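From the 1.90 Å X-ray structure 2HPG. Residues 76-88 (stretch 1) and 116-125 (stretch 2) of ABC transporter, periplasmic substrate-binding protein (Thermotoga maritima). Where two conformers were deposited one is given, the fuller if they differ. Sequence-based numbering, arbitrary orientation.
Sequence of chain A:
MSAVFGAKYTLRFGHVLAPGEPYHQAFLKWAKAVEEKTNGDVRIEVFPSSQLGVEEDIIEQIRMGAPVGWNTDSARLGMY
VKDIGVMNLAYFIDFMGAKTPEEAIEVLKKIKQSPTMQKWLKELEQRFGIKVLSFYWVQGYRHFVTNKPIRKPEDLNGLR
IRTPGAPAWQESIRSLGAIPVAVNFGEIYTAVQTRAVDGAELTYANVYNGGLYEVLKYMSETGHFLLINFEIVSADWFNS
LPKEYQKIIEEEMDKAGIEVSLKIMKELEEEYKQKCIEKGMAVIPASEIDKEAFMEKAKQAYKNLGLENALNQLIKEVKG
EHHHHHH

Stretch 1, residues 76-88: RLGMYVKDIGVMN
Stretch 2 (116-125) TMQKWLKELE

Stretch 2 is regular α-helix from Thr116 to Glu125, part of a longer helix. Stretch 1 enters as helix at Arg76 and Leu77, continuing one that begins earlier in the chain, passes through a turn at Val81 (phi/psi -104/99), and continues as a 3-10 segment from Lys82 to Asn88. That segment is held by i to i+3 bonds such as Val86 N to Asp83 O (3.1 Å) and Gly85 N to Lys82 O (3.1 Å), whereas stretch 2 shows i to i+4 bonds such as Leu124 N to Trp120 O (3.0 Å). The register is set by two close approaches: Val81 CA lies 6.5 Å from Leu124 CA, and Ile84 CA lies 6.7 Å from Trp120 CA. Sequence thus advances along stretch 1 as it recedes along stretch 2. The contact buries 500 Å², both sides summed, and no direct hydrogen bond crosses it.

The aromatic contact centres on Trp120, which points toward stretch 1 with chi1 m (-65°) and chi2 -25°. Its broad, flat indole suits a surface made partly of backbone. Ile84 CA sits over one face in a CH-pi contact, 4.2 Å from the centroid of the six-membered ring and 23° off its normal, and Asp83 O lies over the same face. Asp83 CB comes within 3.4 Å of Trp120 CZ2. Val81 CG1 approaches Trp120 CD1 at 4.0 Å and Val86 CG1 approaches Trp120 CH2 at 4.3 Å, both obliquely, so that compact valines meet the ring at widely separated atoms.

Aliphatic packing extends the contact along the helix. Val81 (t) points toward stretch 2, its CG2 3.9 Å from Leu124 CD2 while its CG1 serves the indole; a branched side chain is apt where two neighbours must be met at once. Ile84 starts sideways, but its extended t,t rotamer carries CD1 to 3.9 Å from Leu124 CD1, 4.0 Å from Leu121 CD2 and 4.0 Å from Met117 SE. Leu124 (m,t) also starts sideways and brings its end nearer. Its CD1 lies 4.1 Å from Leu77 CD1, and its CD2 lies 4.1 Å from Tyr80 CB, although the end of the tyrosine leads away.

Two selenomethionines close the far end. Met117 (t,p,p) starts sideways but curls so that its end comes nearer to stretch 1, leaving its CE 3.5 Å from SE of Met87 (m,t, chi3 34°). Their long, unbranched chains can bend to fill this buried space.

Polar groups occupy the more exposed margin. One water accepts from Trp120 NE1 (2.9 Å) and Lys119 NZ (3.0 Å) and donates to Asp83 OD2 (2.8 Å), giving the indole NH a partner and linking the stretches indirectly. Asp83 (m, chi2 -2°) points toward the helix, and Lys119 (t,t,p,t) starts sideways but brings its amine nearer. Glu123 (m,t) packs OE1 3.5 Å from Val81 CG1, covering part of the valine, while Glu123 as a whole stays partly exposed.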

ATOM      1  N   ARG A  76      -3.069  -8.665   0.815  1.00 24.81           N
ATOM      2  CA  ARG A  76      -4.310  -9.329   0.403  1.00 25.02           C
ATOM      3  C   ARG A  76      -4.033 -10.362  -0.696  1.00 24.98           C
ATOM      4  O   ARG A  76      -4.342 -11.542  -0.546  1.00 24.97           O
ATOM      5  CB  ARG A  76      -5.329  -8.273  -0.065  1.00 25.42           C
ATOM      6  CG  ARG A  76      -6.552  -8.797  -0.826  1.00 27.83           C
ATOM      7  CD  ARG A  76      -7.674  -9.195   0.093  1.00 34.34           C
ATOM      8  NE  ARG A  76      -8.360  -8.013   0.626  1.00 36.69           N
ATOM      9  CZ  ARG A  76      -9.570  -8.025   1.185  1.00 38.66           C
ATOM     10  NH1 ARG A  76     -10.263  -9.158   1.273  1.00 39.77           N
ATOM     11  NH2 ARG A  76     -10.103  -6.889   1.642  1.00 38.29           N
ATOM     12  N   LEU A  77      -3.424  -9.933  -1.792  1.00 25.01           N
ATOM     13  CA  LEU A  77      -3.154 -10.846  -2.904  1.00 25.19           C
ATOM     14  C   LEU A  77      -2.270 -12.020  -2.490  1.00 25.98           C
ATOM     15  O   LEU A  77      -2.350 -13.098  -3.066  1.00 25.47           O
ATOM     16  CB  LEU A  77      -2.501 -10.104  -4.058  1.00 24.66           C
ATOM     17  CG  LEU A  77      -3.351  -8.969  -4.618  1.00 23.55           C
ATOM     18  CD1 LEU A  77      -2.652  -8.320  -5.800  1.00 22.06           C
ATOM     19  CD2 LEU A  77      -4.727  -9.495  -5.002  1.00 22.14           C
ATOM     20  N   GLY A  78      -1.419 -11.797  -1.494  1.00 26.96           N
ATOM     21  CA  GLY A  78      -0.557 -12.831  -0.955  1.00 28.03           C
ATOM     22  C   GLY A  78      -1.319 -13.931  -0.241  1.00 29.12           C
ATOM     23  O   GLY A  78      -0.726 -14.953   0.117  1.00 29.64           O
HETATM   24  N   MSE A  79      -2.616 -13.733   0.005  1.00 29.78           N
HETATM   25  CA  MSE A  79      -3.483 -14.794   0.513  0.60 31.56           C
HETATM   26  C   MSE A  79      -3.739 -15.837  -0.562  1.00 30.21           C
HETATM   27  O   MSE A  79      -4.073 -16.961  -0.261  1.00 30.38           O
HETATM   28  CB  MSE A  79      -4.842 -14.244   0.941  0.60 32.08           C
HETATM   29  CG  MSE A  79      -4.836 -13.344   2.152  0.60 34.40           C
HETATM   30 SE   MSE A  79      -6.673 -12.828   2.639  0.60 41.94          SE
HETATM   31  CE  MSE A  79      -6.224 -12.105   4.415  0.60 35.96           C
ATOM     32  N   TYR A  80      -3.597 -15.441  -1.825  1.00 30.09           N
ATOM     33  CA  TYR A  80      -3.924 -16.288  -2.966  1.00 29.88           C
ATOM     34  C   TYR A  80      -2.684 -16.901  -3.587  1.00 29.73           C
ATOM     35  O   TYR A  80      -2.540 -18.127  -3.558  1.00 29.82           O
ATOM     36  CB  TYR A  80      -4.753 -15.491  -3.976  1.00 30.28           C
ATOM     37  CG  TYR A  80      -5.992 -14.983  -3.299  1.00 30.70           C
ATOM     38  CD1 TYR A  80      -7.105 -15.804  -3.139  1.00 30.90           C
ATOM     39  CD2 TYR A  80      -6.018 -13.722  -2.728  1.00 30.61           C
ATOM     40  CE1 TYR A  80      -8.218 -15.363  -2.474  1.00 31.31           C
ATOM     41  CE2 TYR A  80      -7.117 -13.280  -2.054  1.00 31.50           C
ATOM     42  CZ  TYR A  80      -8.216 -14.096  -1.928  1.00 30.88           C
ATOM     43  OH  TYR A  80      -9.318 -13.617  -1.270  1.00 31.71           O
ATOM     44  N   VAL A  81      -1.790 -16.070  -4.118  1.00 29.11           N
ATOM     45  CA  VAL A  81      -0.463 -16.517  -4.548  1.00 28.96           C
ATOM     46  C   VAL A  81       0.544 -16.062  -3.485  1.00 28.81           C
ATOM     47  O   VAL A  81       0.953 -14.907  -3.471  1.00 27.98           O
ATOM     48  CB  VAL A  81      -0.089 -15.960  -5.937  1.00 29.03           C
ATOM     49  CG1 VAL A  81       1.404 -16.210  -6.246  1.00 28.19           C
ATOM     50  CG2 VAL A  81      -0.968 -16.571  -7.019  1.00 29.08           C
ATOM     51  N   LYS A  82       0.920 -16.980  -2.597  1.00 29.13           N
ATOM     52  CA  LYS A  82       1.631 -16.646  -1.359  1.00 29.41           C
ATOM     53  C   LYS A  82       2.783 -15.664  -1.525  1.00 28.76           C
ATOM     54  O   LYS A  82       2.882 -14.692  -0.770  1.00 28.90           O
ATOM     55  CB  LYS A  82       2.165 -17.904  -0.674  1.00 29.63           C
ATOM     56  CG  LYS A  82       3.189 -17.615   0.442  1.00 30.65           C
ATOM     57  CD  LYS A  82       3.753 -18.873   1.110  1.00 31.01           C
ATOM     58  CE  LYS A  82       5.137 -19.208   0.571  1.00 32.82           C
ATOM     59  NZ  LYS A  82       5.860 -20.156   1.467  1.00 32.57           N
ATOM     60  N   ASP A  83       3.649 -15.929  -2.496  1.00 27.78           N
ATOM     61  CA  ASP A  83       4.919 -15.233  -2.602  1.00 26.75           C
ATOM     62  C   ASP A  83       4.828 -13.750  -2.917  1.00 25.97           C
ATOM     63  O   ASP A  83       5.729 -12.990  -2.551  1.00 25.89           O
ATOM     64  CB  ASP A  83       5.801 -15.881  -3.671  1.00 27.22           C
ATOM     65  CG  ASP A  83       6.391 -17.192  -3.230  1.00 28.21           C
ATOM     66  OD1 ASP A  83       6.173 -17.628  -2.080  1.00 29.64           O
ATOM     67  OD2 ASP A  83       7.101 -17.791  -4.064  1.00 32.00           O
ATOM     68  N   ILE A  84       3.774 -13.331  -3.607  1.00 25.01           N
ATOM     69  CA  ILE A  84       3.624 -11.911  -3.961  1.00 24.29           C
ATOM     70  C   ILE A  84       3.493 -11.032  -2.699  1.00 23.59           C
ATOM     71  O   ILE A  84       3.780  -9.834  -2.730  1.00 23.74           O
ATOM     72  CB  ILE A  84       2.429 -11.685  -4.920  1.00 24.62           C
ATOM     73  CG1 ILE A  84       2.518 -10.304  -5.591  1.00 25.61           C
ATOM     74  CG2 ILE A  84       1.101 -11.850  -4.199  1.00 24.60           C
ATOM     75  CD1 ILE A  84       1.566 -10.141  -6.755  1.00 24.43           C
ATOM     76  N   GLY A  85       3.067 -11.665  -1.611  1.00 22.47           N
ATOM     77  CA  GLY A  85       2.969 -11.075  -0.280  1.00 22.04           C
ATOM     78  C   GLY A  85       4.268 -10.564   0.325  1.00 21.32           C
ATOM     79  O   GLY A  85       4.240  -9.785   1.283  1.00 20.11           O
ATOM     80  N   VAL A  86       5.400 -10.964  -0.248  1.00 20.75           N
ATOM     81  CA  VAL A  86       6.694 -10.436   0.166  1.00 20.69           C
ATOM     82  C   VAL A  86       6.759  -8.892   0.048  1.00 20.60           C
ATOM     83  O   VAL A  86       7.512  -8.237   0.789  1.00 20.36           O
ATOM     84  CB  VAL A  86       7.870 -11.108  -0.632  1.00 20.61           C
ATOM     85  CG1 VAL A  86       7.939 -10.579  -2.024  1.00 19.32           C
ATOM     86  CG2 VAL A  86       9.205 -10.902   0.120  1.00 20.46           C
HETATM   87  N   MSE A  87       5.958  -8.316  -0.851  1.00 20.28           N
HETATM   88  CA  MSE A  87       5.998  -6.866  -1.093  1.00 20.68           C
HETATM   89  C   MSE A  87       5.263  -6.008  -0.038  1.00 20.19           C
HETATM   90  O   MSE A  87       5.260  -4.779  -0.150  1.00 19.32           O
HETATM   91  CB  MSE A  87       5.490  -6.549  -2.492  1.00 20.56           C
HETATM   92  CG  MSE A  87       6.186  -7.384  -3.560  1.00 20.76           C
HETATM   93 SE   MSE A  87       5.905  -6.822  -5.365  0.80 24.96          SE
HETATM   94  CE  MSE A  87       5.807  -4.895  -5.126  1.00 22.28           C
ATOM     95  N   ASN A  88       4.678  -6.643   0.973  1.00 19.88           N
ATOM     96  CA  ASN A  88       4.040  -5.926   2.101  1.00 20.82           C
ATOM     97  C   ASN A  88       4.785  -6.152   3.416  1.00 20.82           C
ATOM     98  O   ASN A  88       4.315  -5.766   4.501  1.00 21.26           O
ATOM     99  CB  ASN A  88       2.564  -6.346   2.256  1.00 21.08           C
ATOM    100  CG  ASN A  88       1.634  -5.155   2.511  1.00 22.56           C
ATOM    101  OD1 ASN A  88       1.780  -4.443   3.498  1.00 25.83           O
ATOM    102  ND2 ASN A  88       0.722  -4.917   1.599  1.00 21.14           N
ATOM    103  N   THR A 116       9.916 -13.569 -12.517  1.00 37.37           N
ATOM    104  CA  THR A 116       9.220 -14.041 -11.318  1.00 37.39           C
ATOM    105  C   THR A 116       7.910 -13.280 -11.055  1.00 37.44           C
ATOM    106  O   THR A 116       6.898 -13.902 -10.749  1.00 37.35           O
ATOM    107  CB  THR A 116      10.105 -13.945 -10.069  1.00 37.60           C
ATOM    108  OG1 THR A 116      11.257 -14.769 -10.250  1.00 38.82           O
ATOM    109  CG2 THR A 116       9.348 -14.404  -8.830  1.00 37.16           C
HETATM  110  N   MSE A 117       7.919 -11.952 -11.172  1.00 37.50           N
HETATM  111  CA  MSE A 117       6.680 -11.192 -10.994  1.00 37.45           C
HETATM  112  C   MSE A 117       5.699 -11.581 -12.096  1.00 37.42           C
HETATM  113  O   MSE A 117       4.525 -11.838 -11.830  1.00 36.80           O
HETATM  114  CB  MSE A 117       6.918  -9.679 -11.027  1.00 37.72           C
HETATM  115  CG  MSE A 117       5.642  -8.806 -10.951  1.00 38.14           C
HETATM  116 SE   MSE A 117       4.452  -9.178  -9.425  0.90 42.31          SE
HETATM  117  CE  MSE A 117       5.734  -9.097  -8.008  1.00 39.09           C
ATOM    118  N   GLN A 118       6.175 -11.629 -13.335  1.00 37.25           N
ATOM    119  CA  GLN A 118       5.304 -12.040 -14.434  1.00 37.46           C
ATOM    120  C   GLN A 118       4.676 -13.413 -14.175  1.00 36.87           C
ATOM    121  O   GLN A 118       3.497 -13.632 -14.488  1.00 36.70           O
ATOM    122  CB  GLN A 118       6.041 -11.993 -15.761  1.00 37.46           C
ATOM    123  CG  GLN A 118       6.186 -10.569 -16.278  1.00 39.00           C
ATOM    124  CD  GLN A 118       7.257 -10.438 -17.335  1.00 39.99           C
ATOM    125  OE1 GLN A 118       7.836 -11.438 -17.790  1.00 43.92           O
ATOM    126  NE2 GLN A 118       7.545  -9.200 -17.728  1.00 43.62           N
ATOM    127  N   LYS A 119       5.439 -14.317 -13.570  1.00 36.20           N
ATOM    128  CA  LYS A 119       4.893 -15.604 -13.173  1.00 36.14           C
ATOM    129  C   LYS A 119       3.737 -15.424 -12.191  1.00 35.65           C
ATOM    130  O   LYS A 119       2.627 -15.886 -12.438  1.00 35.34           O
ATOM    131  CB  LYS A 119       5.958 -16.499 -12.544  1.00 35.85           C
ATOM    132  CG  LYS A 119       5.398 -17.811 -12.007  1.00 36.74           C
ATOM    133  CD  LYS A 119       6.466 -18.713 -11.437  1.00 37.62           C
ATOM    134  CE  LYS A 119       6.833 -18.306 -10.016  1.00 39.73           C
ATOM    135  NZ  LYS A 119       8.024 -19.052  -9.492  1.00 39.85           N
ATOM    136  N   TRP A 120       4.000 -14.751 -11.074  1.00 35.30           N
ATOM    137  CA  TRP A 120       2.986 -14.570 -10.026  1.00 35.03           C
ATOM    138  C   TRP A 120       1.713 -13.948 -10.564  1.00 34.57           C
ATOM    139  O   TRP A 120       0.632 -14.302 -10.120  1.00 34.14           O
ATOM    140  CB  TRP A 120       3.506 -13.660  -8.907  1.00 35.54           C
ATOM    141  CG  TRP A 120       4.645 -14.211  -8.130  1.00 35.78           C
ATOM    142  CD1 TRP A 120       4.964 -15.522  -7.966  1.00 36.18           C
ATOM    143  CD2 TRP A 120       5.599 -13.465  -7.365  1.00 35.85           C
ATOM    144  NE1 TRP A 120       6.069 -15.641  -7.164  1.00 36.56           N
ATOM    145  CE2 TRP A 120       6.480 -14.393  -6.780  1.00 36.65           C
ATOM    146  CE3 TRP A 120       5.799 -12.105  -7.129  1.00 35.91           C
ATOM    147  CZ2 TRP A 120       7.557 -14.004  -5.969  1.00 37.07           C
ATOM    148  CZ3 TRP A 120       6.859 -11.712  -6.326  1.00 36.05           C
ATOM    149  CH2 TRP A 120       7.721 -12.662  -5.748  1.00 36.26           C
ATOM    150  N   LEU A 121       1.854 -13.004 -11.497  1.00 34.09           N
ATOM    151  CA  LEU A 121       0.714 -12.282 -12.049  1.00 34.30           C
ATOM    152  C   LEU A 121      -0.101 -13.153 -12.993  1.00 34.94           C
ATOM    153  O   LEU A 121      -1.307 -12.955 -13.139  1.00 34.91           O
ATOM    154  CB  LEU A 121       1.167 -11.017 -12.780  1.00 33.70           C
ATOM    155  CG  LEU A 121       1.856  -9.967 -11.911  1.00 32.76           C
ATOM    156  CD1 LEU A 121       2.239  -8.745 -12.755  1.00 31.02           C
ATOM    157  CD2 LEU A 121       0.985  -9.590 -10.711  1.00 31.27           C
ATOM    158  N   LYS A 122       0.570 -14.096 -13.645  1.00 35.55           N
ATOM    159  CA  LYS A 122      -0.092 -15.067 -14.503  1.00 35.84           C
ATOM    160  C   LYS A 122      -0.859 -16.085 -13.672  1.00 35.57           C
ATOM    161  O   LYS A 122      -1.928 -16.513 -14.079  1.00 35.53           O
ATOM    162  CB  LYS A 122       0.933 -15.791 -15.370  1.00 35.95           C
ATOM    163  CG  LYS A 122       0.325 -16.675 -16.441  1.00 36.61           C
ATOM    164  CD  LYS A 122       1.397 -17.127 -17.426  1.00 37.13           C
ATOM    165  CE  LYS A 122       0.845 -18.013 -18.530  1.00 38.24           C
ATOM    166  NZ  LYS A 122       1.910 -18.318 -19.533  1.00 39.11           N
ATOM    167  N   GLU A 123      -0.303 -16.473 -12.521  1.00 35.25           N
ATOM    168  CA  GLU A 123      -0.981 -17.366 -11.573  1.00 35.72           C
ATOM    169  C   GLU A 123      -2.203 -16.709 -10.941  1.00 35.14           C
ATOM    170  O   GLU A 123      -3.204 -17.371 -10.707  1.00 34.66           O
ATOM    171  CB  GLU A 123      -0.031 -17.821 -10.460  1.00 35.65           C
ATOM    172  CG  GLU A 123       1.135 -18.673 -10.958  1.00 37.67           C
ATOM    173  CD  GLU A 123       2.197 -18.999  -9.896  1.00 38.37           C
ATOM    174  OE1 GLU A 123       2.077 -18.576  -8.720  1.00 42.03           O
ATOM    175  OE2 GLU A 123       3.171 -19.701 -10.260  1.00 43.14           O
ATOM    176  N   LEU A 124      -2.116 -15.413 -10.656  1.00 34.79           N
ATOM    177  CA  LEU A 124      -3.249 -14.682 -10.095  1.00 34.82           C
ATOM    178  C   LEU A 124      -4.388 -14.654 -11.099  1.00 34.94           C
ATOM    179  O   LEU A 124      -5.542 -14.832 -10.742  1.00 34.97           O
ATOM    180  CB  LEU A 124      -2.865 -13.246  -9.706  1.00 34.30           C
ATOM    181  CG  LEU A 124      -2.281 -13.022  -8.306  1.00 33.92           C
ATOM    182  CD1 LEU A 124      -1.818 -11.570  -8.173  1.00 32.09           C
ATOM    183  CD2 LEU A 124      -3.277 -13.382  -7.207  1.00 32.07           C
ATOM    184  N   GLU A 125      -4.043 -14.419 -12.355  1.00 35.58           N
ATOM    185  CA  GLU A 125      -5.014 -14.352 -13.428  1.00 36.31           C
ATOM    186  C   GLU A 125      -5.649 -15.718 -13.714  1.00 36.29           C
ATOM    187  O   GLU A 125      -6.877 -15.847 -13.696  1.00 36.34           O
ATOM    188  CB  GLU A 125      -4.338 -13.798 -14.675  1.00 36.29           C
ATOM    189  CG  GLU A 125      -5.275 -13.462 -15.821  1.00 36.97           C
ATOM    190  CD  GLU A 125      -4.707 -12.383 -16.717  1.00 38.59           C
ATOM    191  OE1 GLU A 125      -3.473 -12.128 -16.633  1.00 43.05           O
ATOM    192  OE2 GLU A 125      -5.483 -11.775 -17.501  1.00 41.77           O
TER
HETATM  193  O   HOH W   1       7.932 -17.785  -6.729  1.00 45.91           O